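Local structure of endo-beta-1,4-glucanase (cellulase B) (Bacillus halodurans, 4V2X) at residues 109-114 with 149-154; 404-409 with 442-447; 555-560 with 573-578. The protein probably hydrolyses beta-1,4-linked glucans as a family 5 glycoside hydrolase, its catalytic module carried with an Ig-like module and a CBM46 carbohydrate-binding module. One frame throughout, in Å; residues are numbered along the deposited sequence.

How the contacts relate
The three contacts lie in three different modules of one chain, share no helix or strand and do not touch; contacts 1 and 2, on opposite sides of the chain's centre, have nearest atoms about 40 Å apart. Contact 1 is buried in the catalytic barrel and joins a loop to a second loop that leads into a helix, largely through side chains that bind backbone N-H groups. Contact 2, at the surface of the X2 module, joins strand 407-412 to the end of strand 440-443 and the start of helix 445-452. Contact 3, partly buried, is a regular hairpin ladder in the CBM46 module, apolar on one face and ending in a salt bridge at its exposed end.

Contact 1 of 3, residues 109-114 with 149-154; sequences PVTWEN and NLHHDS
Pro109 and Asn149, like Thr111 and His151, bring their CA atoms close (5.6 and 4.8 Å) where one loop passes another that leads into helix 153-158, joined directly between backbones by His151 N to Val110 O, a bent bond. The segments follow neighbouring strands 105-108 and 145-149 of the (beta/alpha)8 barrel of a family 5 glycoside hydrolase. Asn149 accepts with both its side chain and its backbone: OD1 takes Val110 N at 3.0 Å, and its backbone O takes Trp112 NE1 at 2.9 Å, near the indole plane and on a carbonyl lone pair. With CG held between backbone N and carbonyl carbon (chi1 70°), the amide, acceptor and donor in one, also turns ND2 to His151 ND1 and Glu193. Pro109 presents C-H groups to one face of that imidazole, its fixed ring keeping CB 3.5 Å from the centroid, a CH-pi contact. Leu150 CD2 meets Trp112 CD1 at 3.4 Å. Thr111 OG1 accepts His152 N and bonds the backbone O of Asp76, two roles that suit a hydroxyl. Asp153, with two acceptor oxygens, suits two successive N-H groups: through syn lone pairs OD2 binds Trp112 N and OD1 binds Glu113 N, each at 2.9 Å. Three N-H donors (Trp112 N, Glu113 N and Trp157 NE1) thus converge on the buried carboxylate, which would probably help it remain ionised.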
loop_
_atom_site.group_PDB
_atom_site.type_symbol
_atom_site.label_atom_id
_atom_site.label_comp_id
_atom_site.label_asym_id
_atom_site.label_seq_id
_atom_site.Cartn_x
_atom_site.Cartn_y
_atom_site.Cartn_z
ATOM N N PRO A 109 21.379 1.313 19.839
ATOM C CA PRO A 109 20.352 2.276 19.469
ATOM C C PRO A 109 20.865 3.695 19.707
ATOM O O PRO A 109 21.574 3.934 20.680
ATOM C CB PRO A 109 19.189 1.932 20.409
ATOM C CG PRO A 109 19.826 1.295 21.588
ATOM C CD PRO A 109 21.014 0.552 21.050
ATOM N N VAL A 110 20.549 4.612 18.802
ATOM C CA VAL A 110 21.013 5.991 18.931
ATOM C C VAL A 110 19.860 6.942 18.680
ATOM O O VAL A 110 19.167 6.841 17.661
ATOM C CB VAL A 110 22.148 6.327 17.942
ATOM C CG1 VAL A 110 22.650 7.745 18.182
ATOM C CG2 VAL A 110 23.283 5.319 18.069
ATOM N N THR A 111 19.665 7.866 19.607
ATOM C CA THR A 111 18.740 8.963 19.407
ATOM C C THR A 111 19.569 10.164 18.964
ATOM O O THR A 111 20.472 10.590 19.672
ATOM C CB THR A 111 17.969 9.267 20.687
ATOM O OG1 THR A 111 17.143 8.139 21.011
ATOM C CG2 THR A 111 17.097 10.493 20.512
ATOM N N TRP A 112 19.264 10.692 17.783
ATOM C CA TRP A 112 20.060 11.767 17.190
ATOM C C TRP A 112 19.542 13.152 17.557
ATOM O O TRP A 112 20.327 14.077 17.702
ATOM C CB TRP A 112 20.157 11.561 15.679
ATOM C CG TRP A 112 20.748 10.226 15.358
ATOM C CD1 TRP A 112 20.066 9.078 15.078
ATOM C CD2 TRP A 112 22.135 9.884 15.339
ATOM N NE1 TRP A 112 20.942 8.041 14.871
ATOM C CE2 TRP A 112 22.222 8.510 15.020
ATOM C CE3 TRP A 112 23.317 10.601 15.572
ATOM C CZ2 TRP A 112 23.439 7.845 14.916
ATOM C CZ3 TRP A 112 24.517 9.940 15.464
ATOM C CH2 TRP A 112 24.573 8.573 15.142
ATOM N N GLU A 113 18.225 13.283 17.722
ATOM C CA GLU A 113 17.642 14.498 18.287
ATOM C C GLU A 113 18.423 14.915 19.543
ATOM O O GLU A 113 18.773 14.066 20.367
ATOM C CB GLU A 113 16.168 14.268 18.630
ATOM C CG GLU A 113 15.404 15.534 18.996
ATOM C CD GLU A 113 14.841 16.283 17.794
ATOM O OE1 GLU A 113 15.404 16.217 16.690
ATOM O OE2 GLU A 113 13.808 16.956 17.956
ATOM N N ASN A 114 18.692 16.218 19.667
ATOM C CA ASN A 114 19.513 16.814 20.753
ATOM C C ASN A 114 21.019 16.752 20.497
ATOM O O ASN A 114 21.787 17.338 21.257
ATOM C CB ASN A 114 19.225 16.223 22.148
ATOM C CG ASN A 114 17.771 16.350 22.564
ATOM O OD1 ASN A 114 17.153 15.379 23.013
ATOM N ND2 ASN A 114 17.218 17.545 22.423
ATOM N N ASN A 149 20.868 2.600 14.469
ATOM C CA ASN A 149 19.582 3.059 13.964
ATOM C C ASN A 149 19.324 4.541 14.229
ATOM O O ASN A 149 20.215 5.255 14.671
ATOM C CB ASN A 149 18.469 2.209 14.590
ATOM C CG ASN A 149 18.267 2.486 16.075
ATOM O OD1 ASN A 149 18.802 3.449 16.627
ATOM N ND2 ASN A 149 17.468 1.637 16.728
ATOM N N LEU A 150 18.111 4.994 13.923
ATOM C CA LEU A 150 17.553 6.193 14.551
ATOM C C LEU A 150 16.564 5.642 15.549
ATOM O O LEU A 150 15.718 4.823 15.178
ATOM C CB LEU A 150 16.824 7.105 13.558
ATOM C CG LEU A 150 17.387 7.305 12.158
ATOM C CD1 LEU A 150 16.485 8.255 11.383
ATOM C CD2 LEU A 150 18.816 7.822 12.207
ATOM N N HIS A 151 16.665 6.056 16.810
ATOM C CA HIS A 151 15.890 5.396 17.863
ATOM C C HIS A 151 14.692 6.225 18.317
ATOM O O HIS A 151 13.656 6.185 17.667
ATOM C CB HIS A 151 16.799 4.984 19.014
ATOM C CG HIS A 151 16.222 3.907 19.868
ATOM N ND1 HIS A 151 16.208 2.583 19.487
ATOM C CD2 HIS A 151 15.646 3.954 21.089
ATOM C CE1 HIS A 151 15.663 1.859 20.448
ATOM N NE2 HIS A 151 15.296 2.671 21.423
ATOM N N HIS A 152 14.818 6.993 19.399
ATOM C CA HIS A 152 13.679 7.745 19.915
ATOM C C HIS A 152 13.316 8.961 19.067
ATOM O O HIS A 152 12.289 9.583 19.303
ATOM C CB HIS A 152 13.872 8.109 21.382
ATOM C CG HIS A 152 13.801 6.920 22.285
ATOM N ND1 HIS A 152 14.662 6.718 23.342
ATOM C CD2 HIS A 152 12.975 5.849 22.264
ATOM C CE1 HIS A 152 14.351 5.583 23.945
ATOM N NE2 HIS A 152 13.342 5.032 23.302
ATOM N N ASP A 153 14.134 9.252 18.053
ATOM C CA ASP A 153 13.703 10.097 16.943
ATOM C C ASP A 153 12.322 9.675 16.431
ATOM O O ASP A 153 11.551 10.512 15.976
ATOM C CB ASP A 153 14.720 10.012 15.819
ATOM C CG ASP A 153 16.083 10.464 16.266
ATOM O OD1 ASP A 153 16.299 11.695 16.329
ATOM O OD2 ASP A 153 16.914 9.584 16.604
ATOM N N SER A 154 12.001 8.388 16.538
ATOM C CA SER A 154 10.681 7.889 16.123
ATOM C C SER A 154 9.520 8.721 16.693
ATOM O O SER A 154 8.660 9.171 15.938
ATOM C CB SER A 154 10.517 6.423 16.513
ATOM O OG SER A 154 10.460 6.258 17.920
#

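Contact 2 of 3, residues 404-409 with 442-447; sequences IADATV and TVKAHV
An antiparallel strand pair running into a helix N-terminus, in the Ig-like X2 module, brings Ala407 against Val443. Strand 407-412 lies beside strand 440-443, whose chain turns at Lys444, the N-cap position, into helix 445-452. Ala407 and Val443 are a hydrogen-bonded pair: Ala407 N gives to Val443 O at 3.0 Å, and Val443 N returns to Ala407 O at 2.7 Å, nearly along the C=O axis. On the face of this pair, the small Ala407 and the branched Val443 both rest on Leu448, apolar residues suited to the side where the helix packs. The next pair, Thr408 and Thr442, is non-hydrogen-bonded and faces the other way. In both threonines OG1 stands anti to the carbonyl carbon (chi1 -62° and -63°), which lets Thr408 OG1 meet Thr442 OG1 at 2.8 Å in a hydrogen bond that either could donate; beta-branched threonine fits a strand while offering a polar group to this more exposed side. The methyl CG2 of Thr442 touches Asp406 CB at 3.8 Å. Where the first segment passes the helix start, the methyl of Ala445 rests against Ile404 O at 3.4 Å, a place that suits a short side chain, and the isoleucine side chain only grazes it. Lys444 runs its CD past the Asp406 carboxylate, but its NZ pairs with Glu435. The partial positive charge of the helix end would probably steady that carboxylate. With CG beside its own backbone N, the short Asp406 side chain puts OD1 on the N-H of Ala445, the first helical residue, at 2.7 Å, met on the anti side and 26° out of the carboxylate plane.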
loop_
_atom_site.group_PDB
_atom_site.type_symbol
_atom_site.label_atom_id
_atom_site.label_comp_id
_atom_site.label_asym_id
_atom_site.label_seq_id
_atom_site.Cartn_x
_atom_site.Cartn_y
_atom_site.Cartn_z
ATOM N N ILE A 404 6.161 -30.967 59.069
ATOM C CA ILE A 404 6.712 -30.901 57.717
ATOM C C ILE A 404 6.444 -32.227 57.003
ATOM O O ILE A 404 6.784 -33.286 57.518
ATOM C CB ILE A 404 8.219 -30.567 57.752
ATOM C CG1 ILE A 404 8.405 -29.140 58.279
ATOM C CG2 ILE A 404 8.851 -30.736 56.367
ATOM C CD1 ILE A 404 9.843 -28.761 58.563
ATOM N N ALA A 405 5.799 -32.160 55.841
ATOM C CA ALA A 405 5.491 -33.347 55.051
ATOM C C ALA A 405 6.337 -33.399 53.784
ATOM O O ALA A 405 7.101 -32.475 53.491
ATOM C CB ALA A 405 4.017 -33.363 54.689
ATOM N N ASP A 406 6.194 -34.490 53.036
ATOM C CA ASP A 406 6.811 -34.592 51.718
ATOM C C ASP A 406 6.210 -33.522 50.817
ATOM O O ASP A 406 5.004 -33.258 50.871
ATOM C CB ASP A 406 6.572 -35.967 51.092
ATOM C CG ASP A 406 7.196 -37.102 51.885
ATOM O OD1 ASP A 406 7.992 -36.853 52.813
ATOM O OD2 ASP A 406 6.882 -38.266 51.564
ATOM N N ALA A 407 7.061 -32.879 50.021
ATOM C CA ALA A 407 6.620 -31.916 49.033
ATOM C C ALA A 407 6.701 -32.566 47.667
ATOM O O ALA A 407 7.760 -33.065 47.277
ATOM C CB ALA A 407 7.501 -30.680 49.071
ATOM N N THR A 408 5.587 -32.574 46.949
ATOM C CA THR A 408 5.563 -33.090 45.586
ATOM C C THR A 408 5.281 -31.944 44.624
ATOM O O THR A 408 4.311 -31.201 44.792
ATOM C CB THR A 408 4.536 -34.224 45.416
ATOM O OG1 THR A 408 4.906 -35.319 46.262
ATOM C CG2 THR A 408 4.503 -34.707 43.971
ATOM N N VAL A 409 6.145 -31.801 43.625
ATOM C CA VAL A 409 6.024 -30.744 42.632
ATOM C C VAL A 409 6.089 -31.346 41.233
ATOM O O VAL A 409 6.770 -32.354 41.011
ATOM C CB VAL A 409 7.125 -29.662 42.789
ATOM C CG1 VAL A 409 6.897 -28.845 44.055
ATOM C CG2 VAL A 409 8.521 -30.272 42.807
ATOM N N THR A 442 9.050 -35.766 44.220
ATOM C CA THR A 442 8.783 -35.702 45.650
ATOM C C THR A 442 10.083 -35.472 46.408
ATOM O O THR A 442 11.032 -36.248 46.273
ATOM C CB THR A 442 8.121 -36.998 46.164
ATOM O OG1 THR A 442 6.848 -37.162 45.539
ATOM C CG2 THR A 442 7.931 -36.946 47.666
ATOM N N VAL A 443 10.123 -34.398 47.190
ATOM C CA VAL A 443 11.205 -34.166 48.132
ATOM C C VAL A 443 10.731 -34.629 49.512
ATOM O O VAL A 443 9.732 -34.135 50.035
ATOM C CB VAL A 443 11.615 -32.678 48.191
ATOM C CG1 VAL A 443 12.839 -32.504 49.080
ATOM C CG2 VAL A 443 11.889 -32.134 46.796
ATOM N N LYS A 444 11.463 -35.565 50.110
ATOM C CA LYS A 444 11.024 -36.172 51.369
ATOM C C LYS A 444 11.108 -35.195 52.551
ATOM O O LYS A 444 12.004 -34.346 52.626
ATOM C CB LYS A 444 11.825 -37.444 51.665
ATOM C CG LYS A 444 11.670 -38.546 50.627
ATOM C CD LYS A 444 10.312 -39.221 50.694
ATOM C CE LYS A 444 10.079 -40.134 49.499
ATOM N NZ LYS A 444 10.991 -41.310 49.469
ATOM N N ALA A 445 10.155 -35.341 53.469
ATOM C CA ALA A 445 10.027 -34.496 54.655
ATOM C C ALA A 445 11.330 -34.252 55.415
ATOM O O ALA A 445 11.610 -33.120 55.815
ATOM C CB ALA A 445 8.995 -35.106 55.600
ATOM N N HIS A 446 12.122 -35.305 55.622
ATOM C CA HIS A 446 13.343 -35.175 56.426
ATOM C C HIS A 446 14.353 -34.231 55.786
ATOM O O HIS A 446 15.124 -33.585 56.489
ATOM C CB HIS A 446 13.985 -36.538 56.737
ATOM C CG HIS A 446 14.453 -37.288 55.530
ATOM N ND1 HIS A 446 13.636 -38.145 54.827
ATOM C CD2 HIS A 446 15.656 -37.320 54.908
ATOM C CE1 HIS A 446 14.310 -38.668 53.821
ATOM N NE2 HIS A 446 15.539 -38.186 53.848
ATOM N N VAL A 447 14.334 -34.144 54.457
ATOM C CA VAL A 447 15.191 -33.197 53.735
ATOM C C VAL A 447 14.736 -31.765 54.003
ATOM O O VAL A 447 15.548 -30.889 54.287
ATOM C CB VAL A 447 15.178 -33.461 52.214
ATOM C CG1 VAL A 447 15.953 -32.376 51.468
ATOM C CG2 VAL A 447 15.746 -34.843 51.901
#

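Contact 3 of 3, residues 555-560 with 573-578; sequences DGEVRL and TIIKNG
Val558 and Ile574 lie side by side and point the same way, Val558 CB 3.7 Å from Ile574 CG1, at the tightly packed part of the contact. Ile574 holds CG1 between its backbone N and carbonyl carbon (chi1 53°), which lays that branch along Val558, while its other branch, CG2, meets Leu560 CD1 at 4.1 Å where the two side chains cross at about a right angle. Phe549 and Phe550 of helix 547-551 also touch Ile574, and Ala511 touches both Val558 and Leu560, so bulky aliphatic residues suit this buried face. Beneath them the backbones exchange two nearly straight bonds, Val558 N to Ile574 O at 2.8 Å and Ile574 N to Val558 O at 2.9 Å. These are rungs of a beta hairpin, strands 556-564 and 569-577, inside the antiparallel sheet of the CBM46 module; the next hydrogen-bonded pair is Gly556 with Lys576. Glycine suits Gly556 because at its backbone angles a CB would press on the preceding carbonyl oxygen. The face of Glu557, Thr573 and Ile575 is more exposed and more polar. There Glu557 extends its chain across Thr573 at a slant, CG 3.5 Å from the methyl CG2, and a water bridges the polar ends, donating to Glu557 OE2 and lying 2.6 Å from Thr573 OG1. Ile575 CG1 touches Glu557 CG more distantly and continues onto Ile584 of the adjoining strand. Back on the face of Val558 and Ile574, at the exposed end of the ladder, Lys576 crosses Asp555 at about a right angle; the long lysine passes its methylenes by OD1 and, bending only at the last torsion, brings NZ 3.2 Å from Asp555 OD1 in a salt bridge. The same NZ gives to Gly578 O at 2.8 Å, and Gly578 N makes weak bonds to both carboxylate oxygens of Asp555.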
loop_
_atom_site.group_PDB
_atom_site.type_symbol
_atom_site.label_atom_id
_atom_site.label_comp_id
_atom_site.label_asym_id
_atom_site.label_seq_id
_atom_site.Cartn_x
_atom_site.Cartn_y
_atom_site.Cartn_z
ATOM N N ASP A 555 -14.299 8.296 46.097
ATOM C CA ASP A 555 -14.577 8.256 47.529
ATOM C C ASP A 555 -15.556 7.120 47.829
ATOM O O ASP A 555 -16.475 6.854 47.046
ATOM C CB ASP A 555 -15.183 9.578 48.012
ATOM C CG ASP A 555 -14.173 10.706 48.087
ATOM O OD1 ASP A 555 -12.984 10.510 47.760
ATOM O OD2 ASP A 555 -14.585 11.815 48.484
ATOM N N GLY A 556 -15.350 6.455 48.957
ATOM C CA GLY A 556 -16.170 5.313 49.341
ATOM C C GLY A 556 -15.318 4.176 49.873
ATOM O O GLY A 556 -14.157 4.372 50.239
ATOM N N GLU A 557 -15.904 2.983 49.911
ATOM C CA GLU A 557 -15.285 1.850 50.579
ATOM C C GLU A 557 -14.861 0.814 49.554
ATOM O O GLU A 557 -15.650 0.407 48.704
ATOM C CB GLU A 557 -16.249 1.232 51.583
ATOM C CG GLU A 557 -15.599 0.180 52.469
ATOM C CD GLU A 557 -16.516 -0.322 53.561
ATOM O OE1 GLU A 557 -17.284 0.491 54.107
ATOM O OE2 GLU A 557 -16.462 -1.533 53.874
ATOM N N VAL A 558 -13.605 0.402 49.653
ATOM C CA VAL A 558 -12.994 -0.524 48.706
ATOM C C VAL A 558 -12.454 -1.726 49.470
ATOM O O VAL A 558 -11.791 -1.577 50.506
ATOM C CB VAL A 558 -11.864 0.182 47.935
ATOM C CG1 VAL A 558 -10.961 -0.810 47.205
ATOM C CG2 VAL A 558 -12.466 1.195 46.967
ATOM N N ARG A 559 -12.736 -2.919 48.957
ATOM C CA ARG A 559 -12.180 -4.142 49.516
ATOM C C ARG A 559 -10.955 -4.541 48.717
ATOM O O ARG A 559 -11.018 -4.685 47.492
ATOM C CB ARG A 559 -13.201 -5.288 49.504
ATOM C CG ARG A 559 -12.680 -6.560 50.160
ATOM C CD ARG A 559 -13.756 -7.641 50.237
ATOM N NE ARG A 559 -14.313 -7.958 48.919
ATOM C CZ ARG A 559 -13.721 -8.720 47.994
ATOM N NH1 ARG A 559 -12.532 -9.276 48.216
ATOM N NH2 ARG A 559 -14.326 -8.931 46.828
ATOM N N LEU A 560 -9.836 -4.696 49.417
ATOM C CA LEU A 560 -8.604 -5.172 48.821
ATOM C C LEU A 560 -8.431 -6.642 49.165
ATOM O O LEU A 560 -8.800 -7.075 50.256
ATOM C CB LEU A 560 -7.413 -4.383 49.361
ATOM C CG LEU A 560 -7.459 -2.870 49.186
ATOM C CD1 LEU A 560 -6.215 -2.247 49.794
ATOM C CD2 LEU A 560 -7.588 -2.486 47.723
ATOM N N THR A 573 -9.785 -3.462 54.116
ATOM C CA THR A 573 -10.713 -2.435 53.695
ATOM C C THR A 573 -10.049 -1.067 53.721
ATOM O O THR A 573 -9.351 -0.719 54.676
ATOM C CB THR A 573 -11.959 -2.435 54.593
ATOM O OG1 THR A 573 -12.593 -3.716 54.504
ATOM C CG2 THR A 573 -12.946 -1.347 54.165
ATOM N N ILE A 574 -10.268 -0.296 52.663
ATOM C CA ILE A 574 -9.930 1.123 52.689
ATOM C C ILE A 574 -11.175 1.971 52.469
ATOM O O ILE A 574 -12.068 1.614 51.700
ATOM C CB ILE A 574 -8.820 1.513 51.689
ATOM C CG1 ILE A 574 -9.159 1.044 50.277
ATOM C CG2 ILE A 574 -7.484 0.935 52.135
ATOM C CD1 ILE A 574 -8.311 1.670 49.194
ATOM N N ILE A 575 -11.230 3.086 53.188
ATOM C CA ILE A 575 -12.289 4.069 53.033
ATOM C C ILE A 575 -11.597 5.358 52.619
ATOM O O ILE A 575 -10.733 5.864 53.339
ATOM C CB ILE A 575 -13.103 4.258 54.327
ATOM C CG1 ILE A 575 -13.763 2.934 54.722
ATOM C CG2 ILE A 575 -14.168 5.334 54.134
ATOM C CD1 ILE A 575 -14.478 2.957 56.051
ATOM N N LYS A 576 -11.961 5.855 51.444
ATOM C CA LYS A 576 -11.383 7.074 50.897
ATOM C C LYS A 576 -12.371 8.221 51.091
ATOM O O LYS A 576 -13.538 8.119 50.710
ATOM C CB LYS A 576 -11.072 6.895 49.415
ATOM C CG LYS A 576 -10.398 8.089 48.750
ATOM C CD LYS A 576 -10.213 7.848 47.263
ATOM C CE LYS A 576 -9.357 8.927 46.623
ATOM N NZ LYS A 576 -10.048 10.242 46.584
ATOM N N ASN A 577 -11.886 9.301 51.694
ATOM C CA ASN A 577 -12.645 10.532 51.873
ATOM C C ASN A 577 -11.730 11.672 51.453
ATOM O O ASN A 577 -10.892 12.114 52.232
ATOM C CB ASN A 577 -13.055 10.702 53.340
ATOM C CG ASN A 577 -14.263 9.854 53.727
ATOM O OD1 ASN A 577 -14.197 9.027 54.642
ATOM N ND2 ASN A 577 -15.379 10.072 53.043
ATOM N N GLY A 578 -11.873 12.132 50.217
ATOM C CA GLY A 578 -10.939 13.104 49.654
ATOM C C GLY A 578 -9.547 12.516 49.541
ATOM O O GLY A 578 -9.378 11.393 49.072
HETATM O O HOH W 1 -14.888 -3.812 53.236
#